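Conserved exported protein (Bacteroides fragilis, PDB 3CLW) is an exported protein of undetermined function that may hydrolyse O-glycosidic bonds, as glycoside hydrolases of family 30 do. Local coordinates at residues A[158-163]-A[208-213]; A[181-186]-A[225-230]; A[334-339]-A[489-494]; A[462-467]-A[474-479]. All coordinates share one frame; numbering follows the deposited sequence.

Contact 1: A[158-163]-A[208-213]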
loop_
_atom_site.group_PDB
_atom_site.type_symbol
_atom_site.label_atom_id
_atom_site.label_comp_id
_atom_site.label_asym_id
_atom_site.label_seq_id
_atom_site.Cartn_x
_atom_site.Cartn_y
_atom_site.Cartn_z
ATOM N N ASP A 158 -19.908 -16.477 -8.160
ATOM C CA ASP A 158 -19.381 -16.719 -9.498
ATOM C C ASP A 158 -19.564 -15.511 -10.438
ATOM O O ASP A 158 -18.629 -15.148 -11.155
ATOM C CB ASP A 158 -19.940 -18.015 -10.096
ATOM C CG ASP A 158 -21.443 -17.978 -10.283
ATOM O OD1 ASP A 158 -22.179 -17.398 -9.451
ATOM O OD2 ASP A 158 -21.898 -18.542 -11.283
ATOM N N ASP A 159 -20.751 -14.895 -10.412
ATOM C CA ASP A 159 -21.032 -13.668 -11.165
ATOM C C ASP A 159 -20.025 -12.552 -10.831
ATOM O O ASP A 159 -19.484 -11.897 -11.734
ATOM C CB ASP A 159 -22.460 -13.160 -10.893
ATOM C CG ASP A 159 -23.511 -14.203 -11.177
ATOM O OD1 ASP A 159 -24.205 -14.092 -12.190
ATOM O OD2 ASP A 159 -23.635 -15.152 -10.400
ATOM N N PHE A 160 -19.794 -12.341 -9.542
ATOM C CA PHE A 160 -18.863 -11.324 -9.099
ATOM C C PHE A 160 -17.435 -11.657 -9.557
ATOM O O PHE A 160 -16.757 -10.805 -10.158
ATOM C CB PHE A 160 -18.975 -11.106 -7.587
ATOM C CG PHE A 160 -18.104 -10.011 -7.048
ATOM C CD1 PHE A 160 -17.835 -8.865 -7.797
ATOM C CD2 PHE A 160 -17.576 -10.117 -5.760
ATOM C CE1 PHE A 160 -17.024 -7.843 -7.291
ATOM C CE2 PHE A 160 -16.776 -9.091 -5.220
ATOM C CZ PHE A 160 -16.497 -7.934 -6.011
ATOM N N ALA A 161 -16.991 -12.884 -9.308
ATOM C CA ALA A 161 -15.664 -13.329 -9.789
ATOM C C ALA A 161 -15.532 -13.133 -11.298
ATOM O O ALA A 161 -14.475 -12.686 -11.776
ATOM C CB ALA A 161 -15.380 -14.780 -9.394
ATOM N N ARG A 162 -16.593 -13.451 -12.043
ATOM C CA ARG A 162 -16.554 -13.276 -13.474
ATOM C C ARG A 162 -16.442 -11.789 -13.903
ATOM O O ARG A 162 -15.756 -11.470 -14.863
ATOM C CB ARG A 162 -17.737 -13.948 -14.148
ATOM C CG ARG A 162 -17.577 -15.494 -14.260
ATOM C CD ARG A 162 -18.549 -16.046 -15.295
ATOM N NE ARG A 162 -19.935 -15.784 -14.922
ATOM C CZ ARG A 162 -20.711 -16.627 -14.226
ATOM N NH1 ARG A 162 -20.244 -17.812 -13.795
ATOM N NH2 ARG A 162 -21.974 -16.282 -13.945
ATOM N N PHE A 163 -17.137 -10.919 -13.171
ATOM C CA PHE A 163 -17.092 -9.482 -13.362
ATOM C C PHE A 163 -15.665 -8.950 -13.159
ATOM O O PHE A 163 -15.158 -8.247 -14.022
ATOM C CB PHE A 163 -18.060 -8.768 -12.409
ATOM C CG PHE A 163 -17.776 -7.292 -12.257
ATOM C CD1 PHE A 163 -18.068 -6.400 -13.292
ATOM C CD2 PHE A 163 -17.211 -6.797 -11.080
ATOM C CE1 PHE A 163 -17.804 -5.023 -13.172
ATOM C CE2 PHE A 163 -16.958 -5.405 -10.926
ATOM C CZ PHE A 163 -17.249 -4.528 -12.007
ATOM N N TYR A 208 -13.219 -17.558 1.324
ATOM C CA TYR A 208 -12.844 -18.815 0.697
ATOM C C TYR A 208 -13.605 -19.013 -0.612
ATOM O O TYR A 208 -13.018 -19.410 -1.624
ATOM C CB TYR A 208 -13.032 -20.003 1.684
ATOM C CG TYR A 208 -12.762 -21.358 1.071
ATOM C CD1 TYR A 208 -11.563 -22.008 1.274
ATOM C CD2 TYR A 208 -13.723 -21.976 0.255
ATOM C CE1 TYR A 208 -11.319 -23.263 0.695
ATOM C CE2 TYR A 208 -13.496 -23.224 -0.338
ATOM C CZ TYR A 208 -12.302 -23.859 -0.113
ATOM O OH TYR A 208 -12.089 -25.096 -0.695
ATOM N N ARG A 209 -14.894 -18.718 -0.604
ATOM C CA ARG A 209 -15.696 -18.841 -1.813
ATOM C C ARG A 209 -15.241 -17.888 -2.900
ATOM O O ARG A 209 -15.169 -18.283 -4.053
ATOM C CB ARG A 209 -17.200 -18.636 -1.560
ATOM C CG ARG A 209 -17.912 -19.814 -0.956
ATOM C CD ARG A 209 -19.439 -19.673 -1.070
ATOM N NE ARG A 209 -19.970 -19.979 -2.414
ATOM C CZ ARG A 209 -21.225 -19.721 -2.797
ATOM N NH1 ARG A 209 -22.093 -19.133 -1.971
ATOM N NH2 ARG A 209 -21.623 -20.051 -4.008
ATOM N N MET A 210 -14.943 -16.633 -2.534
ATOM C CA MET A 210 -14.474 -15.672 -3.497
ATOM C C MET A 210 -13.167 -16.171 -4.109
ATOM O O MET A 210 -12.994 -16.146 -5.321
ATOM C CB MET A 210 -14.360 -14.269 -2.883
ATOM C CG MET A 210 -15.711 -13.439 -2.893
ATOM S SD MET A 210 -16.684 -13.537 -4.438
ATOM C CE MET A 210 -15.392 -13.019 -5.602
ATOM N N VAL A 211 -12.265 -16.687 -3.283
ATOM C CA VAL A 211 -11.028 -17.250 -3.823
ATOM C C VAL A 211 -11.322 -18.409 -4.789
ATOM O O VAL A 211 -10.809 -18.451 -5.893
ATOM C CB VAL A 211 -10.043 -17.672 -2.718
ATOM C CG1 VAL A 211 -8.831 -18.369 -3.327
ATOM C CG2 VAL A 211 -9.599 -16.455 -1.933
ATOM N N GLU A 212 -12.195 -19.311 -4.370
ATOM C CA GLU A 212 -12.545 -20.469 -5.152
ATOM C C GLU A 212 -13.129 -20.046 -6.500
ATOM O O GLU A 212 -12.694 -20.534 -7.552
ATOM C CB GLU A 212 -13.530 -21.328 -4.347
ATOM C CG GLU A 212 -14.140 -22.515 -5.060
ATOM C CD GLU A 212 -14.967 -23.389 -4.071
ATOM O OE1 GLU A 212 -15.900 -22.866 -3.380
ATOM O OE2 GLU A 212 -14.636 -24.589 -3.957
ATOM N N GLU A 213 -14.095 -19.128 -6.476
ATOM C CA GLU A 213 -14.722 -18.683 -7.721
ATOM C C GLU A 213 -13.776 -17.870 -8.635
ATOM O O GLU A 213 -13.781 -18.036 -9.876
ATOM C CB GLU A 213 -16.014 -17.912 -7.429
ATOM C CG GLU A 213 -17.096 -18.738 -6.739
ATOM C CD GLU A 213 -17.518 -19.999 -7.509
ATOM O OE1 GLU A 213 -17.478 -20.040 -8.757
ATOM O OE2 GLU A 213 -17.923 -20.974 -6.843
#

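Contact 2: A[181-186]-A[225-230]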
loop_
_atom_site.group_PDB
_atom_site.type_symbol
_atom_site.label_atom_id
_atom_site.label_comp_id
_atom_site.label_asym_id
_atom_site.label_seq_id
_atom_site.Cartn_x
_atom_site.Cartn_y
_atom_site.Cartn_z
ATOM N N ILE A 181 -5.868 -9.278 -8.289
ATOM C CA ILE A 181 -7.257 -8.916 -8.003
ATOM C C ILE A 181 -7.504 -9.126 -6.540
ATOM O O ILE A 181 -7.308 -10.230 -6.035
ATOM C CB ILE A 181 -8.292 -9.768 -8.758
ATOM C CG1 ILE A 181 -8.295 -9.452 -10.254
ATOM C CG2 ILE A 181 -9.721 -9.518 -8.202
ATOM C CD1 ILE A 181 -8.882 -10.543 -11.113
ATOM N N SER A 182 -7.964 -8.078 -5.880
ATOM C CA SER A 182 -8.272 -8.101 -4.464
ATOM C C SER A 182 -9.785 -7.905 -4.251
ATOM O O SER A 182 -10.292 -6.790 -4.313
ATOM C CB SER A 182 -7.412 -7.063 -3.754
ATOM O OG SER A 182 -7.644 -7.086 -2.377
ATOM N N PRO A 183 -10.529 -9.019 -4.053
ATOM C CA PRO A 183 -12.003 -8.944 -4.085
ATOM C C PRO A 183 -12.635 -8.333 -2.829
ATOM O O PRO A 183 -13.755 -7.796 -2.894
ATOM C CB PRO A 183 -12.424 -10.419 -4.260
ATOM C CG PRO A 183 -11.340 -11.187 -3.526
ATOM C CD PRO A 183 -10.053 -10.400 -3.804
ATOM N N ASN A 184 -11.924 -8.361 -1.712
ATOM C CA ASN A 184 -12.534 -7.927 -0.445
ATOM C C ASN A 184 -11.625 -7.006 0.343
ATOM O O ASN A 184 -10.412 -7.264 0.453
ATOM C CB ASN A 184 -12.873 -9.142 0.426
ATOM C CG ASN A 184 -13.905 -10.067 -0.223
ATOM O OD1 ASN A 184 -13.582 -10.851 -1.138
ATOM N ND2 ASN A 184 -15.164 -9.985 0.257
ATOM N N ASN A 185 -12.209 -5.933 0.874
ATOM C CA ASN A 185 -11.477 -4.978 1.681
ATOM C C ASN A 185 -11.941 -4.973 3.122
ATOM O O ASN A 185 -13.146 -4.940 3.401
ATOM C CB ASN A 185 -11.669 -3.566 1.147
ATOM C CG ASN A 185 -10.895 -2.530 1.953
ATOM O OD1 ASN A 185 -9.677 -2.642 2.079
ATOM N ND2 ASN A 185 -11.592 -1.499 2.469
ATOM N N GLU A 186 -10.986 -4.971 4.033
ATOM C CA GLU A 186 -11.286 -4.936 5.464
ATOM C C GLU A 186 -12.585 -5.718 5.813
ATOM O O GLU A 186 -13.541 -5.153 6.322
ATOM C CB GLU A 186 -11.290 -3.483 5.950
ATOM C CG GLU A 186 -9.954 -2.792 5.667
ATOM C CD GLU A 186 -9.798 -1.408 6.295
ATOM O OE1 GLU A 186 -10.782 -0.845 6.785
ATOM O OE2 GLU A 186 -8.668 -0.881 6.318
ATOM N N THR A 225 -3.085 -13.500 -13.945
ATOM C CA THR A 225 -3.500 -12.677 -12.807
ATOM C C THR A 225 -3.704 -13.533 -11.559
ATOM O O THR A 225 -4.197 -14.638 -11.663
ATOM C CB THR A 225 -4.848 -11.914 -13.112
ATOM O OG1 THR A 225 -4.712 -11.108 -14.304
ATOM C CG2 THR A 225 -5.222 -11.017 -11.959
ATOM N N LYS A 226 -3.354 -13.012 -10.383
ATOM C CA LYS A 226 -3.484 -13.746 -9.146
ATOM C C LYS A 226 -4.342 -13.055 -8.092
ATOM O O LYS A 226 -4.541 -11.831 -8.120
ATOM C CB LYS A 226 -2.098 -14.050 -8.591
ATOM C CG LYS A 226 -1.322 -15.076 -9.400
ATOM C CD LYS A 226 0.060 -15.169 -8.837
ATOM C CE LYS A 226 1.089 -15.748 -9.818
ATOM N NZ LYS A 226 0.762 -17.107 -10.376
ATOM N N ILE A 227 -4.830 -13.851 -7.142
ATOM C CA ILE A 227 -5.844 -13.427 -6.184
ATOM C C ILE A 227 -5.197 -13.088 -4.852
ATOM O O ILE A 227 -4.490 -13.919 -4.283
ATOM C CB ILE A 227 -6.875 -14.549 -5.922
ATOM C CG1 ILE A 227 -7.489 -15.074 -7.233
ATOM C CG2 ILE A 227 -7.937 -14.089 -4.921
ATOM C CD1 ILE A 227 -8.041 -16.522 -7.082
ATOM N N LEU A 228 -5.472 -11.881 -4.352
ATOM C CA LEU A 228 -4.896 -11.396 -3.102
ATOM C C LEU A 228 -5.962 -11.165 -2.046
ATOM O O LEU A 228 -6.938 -10.448 -2.290
ATOM C CB LEU A 228 -4.095 -10.088 -3.324
ATOM C CG LEU A 228 -3.471 -9.495 -2.040
ATOM C CD1 LEU A 228 -2.426 -10.433 -1.402
ATOM C CD2 LEU A 228 -2.891 -8.087 -2.234
ATOM N N ILE A 229 -5.743 -11.756 -0.868
ATOM C CA ILE A 229 -6.630 -11.604 0.287
ATOM C C ILE A 229 -5.745 -11.496 1.521
ATOM O O ILE A 229 -4.575 -11.791 1.442
ATOM C CB ILE A 229 -7.634 -12.827 0.390
ATOM C CG1 ILE A 229 -6.863 -14.144 0.522
ATOM C CG2 ILE A 229 -8.549 -12.870 -0.845
ATOM C CD1 ILE A 229 -7.603 -15.241 1.237
ATOM N N PRO A 230 -6.306 -11.166 2.698
ATOM C CA PRO A 230 -7.680 -10.722 2.975
ATOM C C PRO A 230 -7.896 -9.226 3.139
ATOM O O PRO A 230 -9.046 -8.803 3.299
ATOM C CB PRO A 230 -7.995 -11.433 4.288
ATOM C CG PRO A 230 -6.651 -11.446 4.995
ATOM C CD PRO A 230 -5.572 -11.476 3.945
HETATM O O HOH W 1 -9.259 -9.349 -0.774
#

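Contact 3: A[334-339]-A[489-494]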
loop_
_atom_site.group_PDB
_atom_site.type_symbol
_atom_site.label_atom_id
_atom_site.label_comp_id
_atom_site.label_asym_id
_atom_site.label_seq_id
_atom_site.Cartn_x
_atom_site.Cartn_y
_atom_site.Cartn_z
ATOM N N LEU A 334 5.504 13.353 10.788
ATOM C CA LEU A 334 4.649 12.455 10.027
ATOM C C LEU A 334 5.474 11.615 9.060
ATOM O O LEU A 334 5.294 10.384 9.006
ATOM C CB LEU A 334 3.585 13.233 9.280
ATOM C CG LEU A 334 2.509 13.889 10.148
ATOM C CD1 LEU A 334 1.727 14.902 9.311
ATOM C CD2 LEU A 334 1.597 12.815 10.727
ATOM N N GLY A 335 6.389 12.267 8.329
ATOM C CA GLY A 335 7.289 11.559 7.438
ATOM C C GLY A 335 8.115 10.459 8.118
ATOM O O GLY A 335 8.244 9.353 7.594
ATOM N N LEU A 336 8.686 10.763 9.286
ATOM C CA LEU A 336 9.454 9.772 10.044
ATOM C C LEU A 336 8.578 8.716 10.719
ATOM O O LEU A 336 8.985 7.576 10.806
ATOM C CB LEU A 336 10.341 10.440 11.090
ATOM C CG LEU A 336 11.471 11.356 10.627
ATOM C CD1 LEU A 336 11.828 12.288 11.768
ATOM C CD2 LEU A 336 12.691 10.582 10.161
ATOM N N TYR A 337 7.382 9.084 11.180
ATOM C CA TYR A 337 6.442 8.121 11.769
ATOM C C TYR A 337 6.097 7.002 10.772
ATOM O O TYR A 337 6.063 5.805 11.129
ATOM C CB TYR A 337 5.184 8.854 12.203
ATOM C CG TYR A 337 4.114 8.029 12.901
ATOM C CD1 TYR A 337 3.064 7.468 12.181
ATOM C CD2 TYR A 337 4.119 7.867 14.304
ATOM C CE1 TYR A 337 2.074 6.748 12.795
ATOM C CE2 TYR A 337 3.102 7.157 14.952
ATOM C CZ TYR A 337 2.084 6.587 14.181
ATOM O OH TYR A 337 1.065 5.876 14.786
ATOM N N VAL A 338 5.869 7.396 9.518
ATOM C CA VAL A 338 5.476 6.453 8.489
ATOM C C VAL A 338 6.689 5.695 8.004
ATOM O O VAL A 338 6.597 4.513 7.780
ATOM C CB VAL A 338 4.728 7.126 7.312
ATOM C CG1 VAL A 338 4.351 6.109 6.264
ATOM C CG2 VAL A 338 3.474 7.823 7.797
ATOM N N ALA A 339 7.827 6.369 7.852
ATOM C CA ALA A 339 9.061 5.666 7.504
ATOM C C ALA A 339 9.379 4.536 8.511
ATOM O O ALA A 339 9.959 3.542 8.156
ATOM C CB ALA A 339 10.214 6.618 7.385
ATOM N N ARG A 489 16.536 13.275 13.279
ATOM C CA ARG A 489 15.206 13.350 12.668
ATOM C C ARG A 489 15.197 13.331 11.101
ATOM O O ARG A 489 14.542 14.159 10.429
ATOM C CB ARG A 489 14.438 14.532 13.269
ATOM C CG ARG A 489 14.385 14.492 14.808
ATOM C CD ARG A 489 13.601 13.270 15.294
ATOM N NE ARG A 489 12.170 13.476 15.096
ATOM C CZ ARG A 489 11.237 12.541 15.223
ATOM N NH1 ARG A 489 11.569 11.304 15.561
ATOM N NH2 ARG A 489 9.959 12.851 14.999
ATOM N N SER A 490 15.909 12.345 10.551
ATOM C CA SER A 490 16.136 12.243 9.118
ATOM C C SER A 490 15.981 10.828 8.604
ATOM O O SER A 490 16.109 9.873 9.374
ATOM C CB SER A 490 17.558 12.688 8.803
ATOM O OG SER A 490 18.513 11.719 9.218
ATOM N N VAL A 491 15.738 10.702 7.297
ATOM C CA VAL A 491 15.893 9.439 6.593
ATOM C C VAL A 491 16.949 9.589 5.505
ATOM O O VAL A 491 16.896 10.520 4.714
ATOM C CB VAL A 491 14.571 8.961 5.963
ATOM C CG1 VAL A 491 14.707 7.514 5.529
ATOM C CG2 VAL A 491 13.438 9.111 6.945
ATOM N N ALA A 492 17.928 8.697 5.482
ATOM C CA ALA A 492 18.977 8.721 4.436
ATOM C C ALA A 492 18.923 7.450 3.637
ATOM O O ALA A 492 18.772 6.373 4.206
ATOM C CB ALA A 492 20.366 8.867 5.046
ATOM N N THR A 493 19.010 7.578 2.321
ATOM C CA THR A 493 19.293 6.433 1.481
ATOM C C THR A 493 20.722 6.531 0.974
ATOM O O THR A 493 21.132 7.593 0.481
ATOM C CB THR A 493 18.331 6.333 0.333
ATOM O OG1 THR A 493 17.023 6.296 0.894
ATOM C CG2 THR A 493 18.573 5.035 -0.468
ATOM N N ILE A 494 21.451 5.412 1.127
ATOM C CA ILE A 494 22.829 5.277 0.694
ATOM C C ILE A 494 22.923 4.199 -0.375
ATOM O O ILE A 494 22.602 3.020 -0.129
ATOM C CB ILE A 494 23.781 4.976 1.897
ATOM C CG1 ILE A 494 23.677 6.073 2.984
ATOM C CG2 ILE A 494 25.224 4.823 1.417
ATOM C CD1 ILE A 494 22.862 5.675 4.211
#

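Contact 4: A[462-467]-A[474-479]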
loop_
_atom_site.group_PDB
_atom_site.type_symbol
_atom_site.label_atom_id
_atom_site.label_comp_id
_atom_site.label_asym_id
_atom_site.label_seq_id
_atom_site.Cartn_x
_atom_site.Cartn_y
_atom_site.Cartn_z
ATOM N N GLY A 462 29.381 5.817 -1.332
ATOM C CA GLY A 462 28.019 5.739 -1.831
ATOM C C GLY A 462 27.368 7.099 -2.011
ATOM O O GLY A 462 27.742 8.066 -1.364
ATOM N N LYS A 463 26.392 7.166 -2.907
ATOM C CA LYS A 463 25.566 8.350 -3.072
ATOM C C LYS A 463 24.539 8.451 -1.960
ATOM O O LYS A 463 23.908 7.457 -1.575
ATOM C CB LYS A 463 24.906 8.345 -4.446
ATOM C CG LYS A 463 25.920 8.559 -5.543
ATOM C CD LYS A 463 25.338 8.407 -6.943
ATOM C CE LYS A 463 26.408 8.706 -7.965
ATOM N NZ LYS A 463 25.843 8.861 -9.322
ATOM N N VAL A 464 24.404 9.649 -1.412
ATOM C CA VAL A 464 23.524 9.850 -0.290
ATOM C C VAL A 464 22.369 10.746 -0.720
ATOM O O VAL A 464 22.571 11.759 -1.426
ATOM C CB VAL A 464 24.277 10.448 0.914
ATOM C CG1 VAL A 464 23.319 10.868 2.010
ATOM C CG2 VAL A 464 25.302 9.467 1.433
ATOM N N TYR A 465 21.162 10.340 -0.298
ATOM C CA TYR A 465 19.911 11.066 -0.538
ATOM C C TYR A 465 19.209 11.230 0.792
ATOM O O TYR A 465 19.043 10.257 1.529
ATOM C CB TYR A 465 19.051 10.296 -1.520
ATOM C CG TYR A 465 19.747 9.993 -2.818
ATOM C CD1 TYR A 465 19.628 10.859 -3.920
ATOM C CD2 TYR A 465 20.537 8.845 -2.966
ATOM C CE1 TYR A 465 20.280 10.567 -5.139
ATOM C CE2 TYR A 465 21.176 8.551 -4.174
ATOM C CZ TYR A 465 21.059 9.419 -5.247
ATOM O OH TYR A 465 21.692 9.131 -6.449
ATOM N N LEU A 466 18.794 12.454 1.100
ATOM C CA LEU A 466 18.438 12.847 2.461
ATOM C C LEU A 466 17.121 13.615 2.554
ATOM O O LEU A 466 16.913 14.591 1.809
ATOM C CB LEU A 466 19.565 13.712 3.026
ATOM C CG LEU A 466 19.720 13.965 4.518
ATOM C CD1 LEU A 466 19.885 12.648 5.244
ATOM C CD2 LEU A 466 20.940 14.826 4.767
ATOM N N THR A 467 16.250 13.143 3.462
ATOM C CA THR A 467 14.981 13.785 3.813
ATOM C C THR A 467 14.995 14.251 5.283
ATOM O O THR A 467 15.211 13.472 6.205
ATOM C CB THR A 467 13.769 12.839 3.585
ATOM O OG1 THR A 467 13.752 12.401 2.230
ATOM C CG2 THR A 467 12.444 13.555 3.879
ATOM N N ARG A 474 16.988 15.006 -0.955
ATOM C CA ARG A 474 17.989 15.813 -1.648
ATOM C C ARG A 474 19.235 14.996 -1.851
ATOM O O ARG A 474 19.702 14.334 -0.927
ATOM C CB ARG A 474 18.364 17.033 -0.810
ATOM C CG ARG A 474 17.302 18.074 -0.680
ATOM C CD ARG A 474 17.142 18.873 -1.954
ATOM N NE ARG A 474 16.061 18.305 -2.750
ATOM C CZ ARG A 474 15.588 18.848 -3.866
ATOM N NH1 ARG A 474 14.600 18.236 -4.510
ATOM N NH2 ARG A 474 16.090 20.006 -4.332
ATOM N N TYR A 475 19.789 15.053 -3.051
ATOM C CA TYR A 475 21.019 14.355 -3.327
ATOM C C TYR A 475 22.195 15.070 -2.635
ATOM O O TYR A 475 22.357 16.290 -2.776
ATOM C CB TYR A 475 21.242 14.225 -4.836
ATOM C CG TYR A 475 22.600 13.666 -5.211
ATOM C CD1 TYR A 475 23.022 12.435 -4.711
ATOM C CD2 TYR A 475 23.457 14.366 -6.064
ATOM C CE1 TYR A 475 24.247 11.909 -5.044
ATOM C CE2 TYR A 475 24.706 13.843 -6.406
ATOM C CZ TYR A 475 25.094 12.612 -5.890
ATOM O OH TYR A 475 26.325 12.055 -6.210
ATOM N N MET A 476 23.003 14.304 -1.898
ATOM C CA MET A 476 24.063 14.885 -1.087
ATOM C C MET A 476 25.476 14.553 -1.572
ATOM O O MET A 476 26.447 14.735 -0.831
ATOM C CB MET A 476 23.888 14.496 0.387
ATOM C CG MET A 476 22.546 14.919 1.009
ATOM S SD MET A 476 22.156 16.694 1.121
ATOM C CE MET A 476 23.325 17.168 2.397
ATOM N N GLY A 477 25.597 14.082 -2.813
ATOM C CA GLY A 477 26.883 13.695 -3.386
ATOM C C GLY A 477 27.393 12.329 -2.929
ATOM O O GLY A 477 26.783 11.674 -2.066
ATOM N N GLU A 478 28.521 11.899 -3.503
ATOM C CA GLU A 478 29.176 10.672 -3.056
ATOM C C GLU A 478 29.866 10.918 -1.731
ATOM O O GLU A 478 30.566 11.913 -1.558
ATOM C CB GLU A 478 30.162 10.148 -4.091
ATOM C CG GLU A 478 29.501 9.305 -5.148
ATOM C CD GLU A 478 30.374 9.055 -6.366
ATOM O OE1 GLU A 478 31.155 9.960 -6.746
ATOM O OE2 GLU A 478 30.262 7.952 -6.960
ATOM N N GLN A 479 29.650 9.995 -0.802
ATOM C CA GLN A 479 30.064 10.140 0.578
ATOM C C GLN A 479 30.951 8.975 0.985
ATOM O O GLN A 479 30.741 7.859 0.520
ATOM C CB GLN A 479 28.820 10.146 1.453
ATOM C CG GLN A 479 28.780 11.219 2.494
ATOM C CD GLN A 479 28.303 12.533 1.946
ATOM O OE1 GLN A 479 27.217 12.993 2.286
ATOM N NE2 GLN A 479 29.115 13.156 1.093
#

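Contact 1: A[158-163]-A[208-213]
Asp158 lies beside Glu213 across the contact, while its carboxylate is tied back to its own helix. Its OD2 accepts a hydrogen bond from Arg162 NH1 at 3.1 Å, one helical turn on, as part of a salt bridge. The donor comes from above the carboxylate plane, and the N-H...O angle of 140° is bent. Arg162 NH2 forms a longer salt bridge to Asp159 OD1, at 3.6 Å. One guanidinium thus serves two adjacent carboxylates, which may ease the repulsion between them. A chi1 of 63° puts Asp158 CG between the backbone N and the carbonyl carbon, and the carboxylate lies on the side of Arg162. Asp158 CB meets Glu213 OE1 at 3.5 Å. Asp158 OD2 and Glu213 OE1 stay 5.3 Å apart.

Next to these charged groups the contact is apolar. Ala161 points at the other helix, and its CB lies 3.6 Å from the backbone C of Glu213. Met210 is bent at chi2 and chi3 and crosses the Phe160 side chain at about a right angle. Its CE meets Phe160 CD2 at 3.6 Å. Its SD is 5.0 Å from the centroid of the Phe160 ring, an oblique Met-aromatic contact.

The local helix axes approach to 9.0 Å and cross at -55°. Phe157, from helix 157-173, also touches Met210 and Glu213, and Phe160 reaches on to Thr129 and Pro133. Helices 157-173 and 204-221 are successive outer helices of the TIM barrel, with inner strand 178-182 between them in the chain.

Contact 2: A[181-186]-A[225-230]
Ile181 and Ile227 pair in parallel, and the backbone N and O of Ile181 bond to the residues before and after Ile227. Ile181 N donates to Lys226 O at 2.9 Å. Ile181 O accepts from Leu228 N at 3.0 Å, in a nearly straight bond of 174°. Beyond Leu228 the direct ladder gives way to a water. Asn184 N donates to this water at 3.0 Å, and the water donates to Leu228 O, also at 3.0 Å. Leu228 O further receives a CA-H...O contact from Ser182 CA. Ser182 OG is held by Glu231 OE1, and Thr225 OG1 by Val178 O. Thr225 CG2 lies 3.8 Å from Ile181 CD1, and the two side chains cross at about a right angle. Pro183 CD packs on Ile229 CG2 at 4.1 Å. A cis peptide precedes Pro230.

Strands 178-182 and 226-232 are neighbours in the TIM barrel. Asn185-Glu186 follows the first of them, as the Asn-Glu pair does after the fourth strand in related glycosidases; here its role is not established. Glu186 OE2 bonds to His277 ND1. A single ordered water thus satisfies Asn184 N and Leu228 O where the strands part.

Contact 3: A[334-339]-A[489-494]
A chi1 of -65° sets Leu336 CG anti to its carbonyl carbon, and the two methyls beyond it reach Arg489 and Val491. Arg489 is bent at chi2 (-64°), which places CD, and at chi3, which places NE; its guanidinium lies against Leu336. The result is a methyl set on a guanidinium face: Leu336 CD1 stands 3.5 Å from Arg489 CZ, over the centre of the group. The other methyl, CD2, takes the strand. It meets Ser490 O at 3.6 Å and Val491 CG2 at 3.6 Å. Ala339, nearly one turn on, adds its CB to Val491 CG2 at 4.1 Å.

The local axes of helix and strand cross at 57° and come within 9.0 Å. Arg489 and Ser490 both face Asn444 in a G1 beta bulge, at the start of strand 490-495. The contact joins helix 328-347 of the TIM barrel to the C-terminal beta region, an arrangement known from family 30, where a beta domain is fixed to the barrel's side.

Arg489 NH1 bonds to Tyr445 O and NH2 to Asn333 OD1, and the group also makes a cation-pi contact with Tyr445. The guanidinium is used twice: its N-H groups take polar partners, and one flat face takes a methyl of Leu336.

Contact 4: A[462-467]-A[474-479]
Tyr475 runs from strand 474-480 across Tyr465 to Lys463. Its CG is anti to the backbone N (chi1 172°). Tyr475 CB touches Tyr465 CE1 at 3.8 Å. Next, Tyr475 CD1 sits over one face of the Tyr465 ring, 3.3 Å from Tyr465 CE1. The ring planes are inclined at 36°, neither stacked nor edge-to-face. Tyr475 CE1 meets Lys463 CB at 3.7 Å, and that CB lies at the edge of the Tyr475 ring, near its plane. At the tip, Tyr475 OH lies 3.6 Å from Lys463 CG. One face of the Tyr475 ring is covered by the backbone: Gly477 N stands 3.3 Å above its centre.

The strands form an antiparallel beta hairpin, 461-467 with 474-480, and a beta bulge interrupts it. The register shifts by one between the pairs Lys463-Glu478 and Tyr465-Tyr475. Val464 spans the shift: its O accepts from Met476 N, and its N donates to Gly477 O at 3.2 Å. Gly477 has a positive phi of 78° here.

On the face of Leu466 and Gln479 the packing is apolar. Leu466 CB meets Met476 CG at 3.8 Å, and Val464 CG2 meets Gln479 CB at 3.6 Å. Back on the Tyr475 face, Glu478 OE2 makes its salt bridge with Lys461.

In the fold
Contacts 1 and 2 come first along the chain and interlock: their segments alternate, and their centres are 11 Å apart. Helix 204-221 packs on the strands of contact 2, with Val211 touching Ile227 and Ile229. Contacts 1 and 2 both belong to the TIM barrel. Contacts 3 and 4 lie on the opposite side of the chain's centre, with centres 14 Å apart. Contact 4 falls between the two segments of contact 3 in sequence, and strand 461-467 pairs directly with strand 490-495. Contacts 1 and 4 are the most distant, about 48 Å between centres. Contact 3 bridges the two regions, tying barrel helix 328-347 to the beta region that carries the hairpin of contact 4.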